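Local structure of hypothetical protein EF0647 (Enterococcus faecalis, 1Z7U) at residues A[25-30]-A[51-56]; A[40-43]-A[47-50]. The protein is an uncharacterised winged helix-turn-helix protein of the HxlR family that probably binds DNA and regulates transcription. All blocks are in the same frame, centred on the assembly; numbering follows the deposited sequence.

How the interactions relate
Both contacts lie in the helical part of one winged-helix domain: helix 38-44 and the turn after it lie, along the chain, between the two helices that interaction 1 brings together. Interaction 1 is the deeper, a wholly apolar meeting of helices 24-33 and 50-63 near the middle of the chain. Interaction 2 sits further out, where helix 38-44 meets the turn leading into helix 50-63, and it mixes selenomethionine packing with a bridging water and a polar amide. L53 joins the two: its CD1 faces L27 in interaction 1, while its CD2 lies 3.7 Å from SE of M42 in interaction 2. From helix 24-33, CB of E30 packs on CD2 of L41 of helix 38-44.

Interaction 1. Residues A[25-30]-A[51-56]; sequences LSLMDE and RVLTDR
L27 reaches from helix 24-33 straight toward helix 50-63 and splits its two methyls between two residues there. CD1 of L27 rests 3.7 Å from CD1 of L53, the side chains meeting at a slant. CD2 of L27 goes instead to the root of R56, with 3.4 Å to R56 CB, and lies almost as close to CG; here the two side chains run nearly perpendicular. No hydrogen bond passes between the segments; the contact is made by aliphatic carbons of L27, L53 and R56. The CA of L27 is still 8.3 Å from the CA of R56, a gap spanned by side chains.

L53 points along the helix surface at its base, yet CG lies opposite the backbone N (chi1 -178°) and this swings the branched end round to L27. R56 does the reverse: CB faces the leucine, then bends at chi2 and chi3 carry the guanidinium away from it. There NH2 of R56 forms a salt bridge with OD2 of D55, modelled at 2.5 Å, which is shorter than expected and doubtful as an exact value; the oxygen lies close to the guanidinium plane, and NE adds a weaker bond to it. NH1 is held by the carbonyl O of K22, so the charged end has partners at both D55 and K22 while its aliphatic stem serves the core.

Further out, L45 packs on L27, and N38 of helix 38-44 packs on L53. Such a buried leucine contact between helix 24-33 and helix 50-63, the second helix of the helix-turn-helix, is part of the three-helix core of a winged-helix domain.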
# COMPACT_ATOMS: atom_id res chain seq x y z
N LEU A 25 4.35 -3.50 -11.70
CA LEU A 25 5.31 -3.41 -10.60
C LEU A 25 6.74 -3.65 -11.10
O LEU A 25 7.64 -2.91 -10.74
CB LEU A 25 4.94 -4.37 -9.46
CG LEU A 25 5.78 -4.21 -8.17
CD1 LEU A 25 5.40 -2.93 -7.45
CD2 LEU A 25 5.61 -5.41 -7.25
N SER A 26 6.93 -4.65 -11.95
CA SER A 26 8.24 -4.89 -12.58
C SER A 26 8.71 -3.71 -13.43
O SER A 26 9.87 -3.33 -13.37
CB SER A 26 8.23 -6.16 -13.43
OG SER A 26 8.07 -7.30 -12.62
N LEU A 27 7.80 -3.16 -14.22
CA LEU A 27 8.06 -1.96 -15.03
C LEU A 27 8.55 -0.80 -14.19
O LEU A 27 9.54 -0.15 -14.53
CB LEU A 27 6.80 -1.54 -15.77
CG LEU A 27 6.73 -1.67 -17.30
CD1 LEU A 27 7.82 -2.53 -17.88
CD2 LEU A 27 5.37 -2.17 -17.73
N MSE A 28 7.85 -0.54 -13.09
CA MSE A 28 8.20 0.50 -12.14
C MSE A 28 9.59 0.27 -11.52
O MSE A 28 10.36 1.23 -11.36
CB MSE A 28 7.12 0.61 -11.07
CG MSE A 28 7.46 1.52 -9.91
SE MSE A 28 5.93 1.89 -8.73
CE MSE A 28 5.06 3.32 -9.84
N ASP A 29 9.90 -0.98 -11.16
CA ASP A 29 11.22 -1.36 -10.66
C ASP A 29 12.32 -1.02 -11.67
O ASP A 29 13.36 -0.48 -11.30
CB ASP A 29 11.30 -2.86 -10.34
CG ASP A 29 10.79 -3.21 -8.94
OD1 ASP A 29 10.65 -2.32 -8.08
OD2 ASP A 29 10.53 -4.41 -8.69
N GLU A 30 12.07 -1.31 -12.94
CA GLU A 30 13.03 -1.01 -14.01
C GLU A 30 13.22 0.48 -14.21
O GLU A 30 14.33 0.94 -14.38
CB GLU A 30 12.61 -1.65 -15.34
CG GLU A 30 12.72 -3.16 -15.38
CD GLU A 30 14.14 -3.66 -15.11
OE1 GLU A 30 15.09 -2.99 -15.58
OE2 GLU A 30 14.29 -4.70 -14.43
N ARG A 51 3.40 -6.05 -27.42
CA ARG A 51 2.00 -5.65 -27.32
C ARG A 51 1.63 -5.41 -25.84
O ARG A 51 1.07 -4.37 -25.50
CB ARG A 51 1.11 -6.73 -27.94
CG ARG A 51 -0.26 -6.23 -28.38
CD ARG A 51 -0.96 -7.28 -29.24
NE ARG A 51 -0.49 -7.28 -30.63
CZ ARG A 51 -0.68 -8.28 -31.50
NH1 ARG A 51 -1.33 -9.38 -31.13
NH2 ARG A 51 -0.21 -8.17 -32.73
N VAL A 52 1.98 -6.36 -24.98
CA VAL A 52 1.77 -6.21 -23.53
C VAL A 52 2.55 -5.02 -22.96
O VAL A 52 1.98 -4.19 -22.25
CB VAL A 52 2.01 -7.54 -22.77
CG1 VAL A 52 1.97 -7.33 -21.26
CG2 VAL A 52 0.97 -8.57 -23.18
N LEU A 53 3.82 -4.89 -23.32
CA LEU A 53 4.66 -3.77 -22.88
C LEU A 53 4.09 -2.38 -23.18
O LEU A 53 3.92 -1.57 -22.27
CB LEU A 53 6.08 -3.89 -23.42
CG LEU A 53 7.13 -2.84 -23.03
CD1 LEU A 53 7.34 -2.73 -21.51
CD2 LEU A 53 8.43 -3.13 -23.73
N THR A 54 3.80 -2.10 -24.46
CA THR A 54 3.27 -0.78 -24.82
C THR A 54 1.93 -0.52 -24.12
O THR A 54 1.68 0.61 -23.66
CB THR A 54 3.15 -0.56 -26.36
OG1 THR A 54 2.38 -1.61 -26.95
CG2 THR A 54 4.52 -0.53 -27.01
N ASP A 55 1.10 -1.55 -24.03
CA ASP A 55 -0.18 -1.46 -23.31
C ASP A 55 0.02 -0.98 -21.87
O ASP A 55 -0.60 -0.02 -21.44
CB ASP A 55 -0.92 -2.81 -23.33
CG ASP A 55 -2.27 -2.76 -22.63
OD1 ASP A 55 -3.23 -2.18 -23.20
OD2 ASP A 55 -2.39 -3.30 -21.50
N ARG A 56 0.90 -1.66 -21.13
CA ARG A 56 1.28 -1.28 -19.77
C ARG A 56 1.75 0.15 -19.67
O ARG A 56 1.27 0.91 -18.83
CB ARG A 56 2.37 -2.20 -19.25
CG ARG A 56 1.89 -3.26 -18.27
CD ARG A 56 1.19 -4.41 -18.97
NE ARG A 56 -0.17 -4.04 -19.35
CZ ARG A 56 -1.22 -4.16 -18.56
NH1 ARG A 56 -1.09 -4.64 -17.32
NH2 ARG A 56 -2.42 -3.80 -19.01

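Interaction 2. Residues A[40-43]-A[47-50]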
# COMPACT_ATOMS: atom_id res chain seq x y z
N GLU A 40 15.45 -2.09 -23.95
CA GLU A 40 15.96 -2.43 -22.60
C GLU A 40 14.90 -3.13 -21.74
O GLU A 40 15.20 -4.12 -21.07
CB GLU A 40 16.46 -1.18 -21.89
CG GLU A 40 17.31 -0.28 -22.76
CD GLU A 40 18.04 0.77 -21.98
OE1 GLU A 40 17.57 1.93 -21.93
OE2 GLU A 40 19.09 0.43 -21.41
N LEU A 41 13.68 -2.61 -21.76
CA LEU A 41 12.55 -3.19 -21.04
C LEU A 41 12.15 -4.55 -21.60
O LEU A 41 11.83 -5.47 -20.85
CB LEU A 41 11.35 -2.25 -21.05
CG LEU A 41 11.56 -0.86 -20.44
CD1 LEU A 41 10.40 0.06 -20.77
CD2 LEU A 41 11.79 -0.97 -18.93
N MSE A 42 12.17 -4.66 -22.94
CA MSE A 42 11.95 -5.94 -23.62
C MSE A 42 12.94 -7.00 -23.15
O MSE A 42 12.55 -8.14 -22.89
CB MSE A 42 12.06 -5.77 -25.14
CG MSE A 42 10.83 -5.15 -25.81
SE MSE A 42 9.19 -6.21 -25.57
CE MSE A 42 9.68 -7.87 -26.53
N ARG A 43 14.20 -6.60 -23.02
CA ARG A 43 15.26 -7.51 -22.58
C ARG A 43 15.18 -7.86 -21.09
O ARG A 43 15.26 -9.04 -20.72
CB ARG A 43 16.64 -6.97 -22.96
CG ARG A 43 17.01 -7.29 -24.41
CD ARG A 43 18.33 -6.66 -24.85
NE ARG A 43 18.13 -5.32 -25.42
CZ ARG A 43 18.62 -4.19 -24.91
NH1 ARG A 43 18.37 -3.03 -25.52
NH2 ARG A 43 19.35 -4.19 -23.80
N GLY A 47 9.77 -12.62 -21.15
CA GLY A 47 8.50 -13.22 -21.54
C GLY A 47 7.38 -12.23 -21.80
O GLY A 47 6.26 -12.63 -22.11
N ILE A 48 7.68 -10.94 -21.64
CA ILE A 48 6.74 -9.88 -22.01
C ILE A 48 6.82 -9.66 -23.52
O ILE A 48 7.91 -9.63 -24.10
CB ILE A 48 6.99 -8.54 -21.25
CG1 ILE A 48 5.73 -7.67 -21.26
CG2 ILE A 48 8.19 -7.80 -21.82
CD1 ILE A 48 5.78 -6.45 -20.35
N THR A 49 5.66 -9.53 -24.14
CA THR A 49 5.59 -9.24 -25.56
C THR A 49 5.50 -7.73 -25.73
O THR A 49 5.15 -7.02 -24.78
CB THR A 49 4.38 -9.94 -26.22
OG1 THR A 49 3.17 -9.46 -25.63
CG2 THR A 49 4.46 -11.46 -26.03
N GLN A 50 5.84 -7.24 -26.92
CA GLN A 50 5.80 -5.81 -27.22
C GLN A 50 4.39 -5.23 -27.08
O GLN A 50 4.22 -4.07 -26.70
CB GLN A 50 6.32 -5.55 -28.63
CG GLN A 50 6.38 -4.08 -29.01
CD GLN A 50 7.32 -3.28 -28.12
OE1 GLN A 50 6.88 -2.47 -27.30
NE2 GLN A 50 8.61 -3.52 -28.26
O HOH W 1 10.62 -9.74 -23.84
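M42, a selenomethionine, lies against the turn that leads into helix 50-63, and the pair of helices with the turn between them forms the helix-turn-helix of this HxlR-type domain. In this motif helix 50-63 would probably be the recognition helix, by analogy with relatives.

The apolar part is carried almost entirely by M42. Its chain leaves the helix beside its own backbone N (chi1 -78°) and bends twice more, so that the selenium and the terminal methyl curl in over the turn. SE of M42 sits 4.2 Å from CG2 of I48 and 3.8 Å from the backbone N of Q50, so it touches both the isoleucine branch and the start of the next helix. CE of M42 reaches the carbonyl O of I48 at 3.5 Å, a van der Waals approach to a polar atom. The CB of I48 is directed toward helix 38-44, and its side chain also packs on W23 and L53, which make this side of the turn part of the core.

Polar groups frame that packing. Q50 sends its amide across M42 at about a right angle: CG stands opposite the backbone N (chi1 -177°), a bend at chi2 follows, and NE2 of Q50 comes to 3.7 Å from CG of M42. That nitrogen donates to OD1 of N38, at the start of helix 38-44, which helps hold the amide beside the selenomethionine. T49 occupies the N-cap of helix 50-63, its OG1 taking a weak hydrogen bond from the N of V52.

Between the two backbones stands a single water, hydrogen-bonded to two carbonyl oxygens, O of M42 and O of I48, each at 2.7 Å.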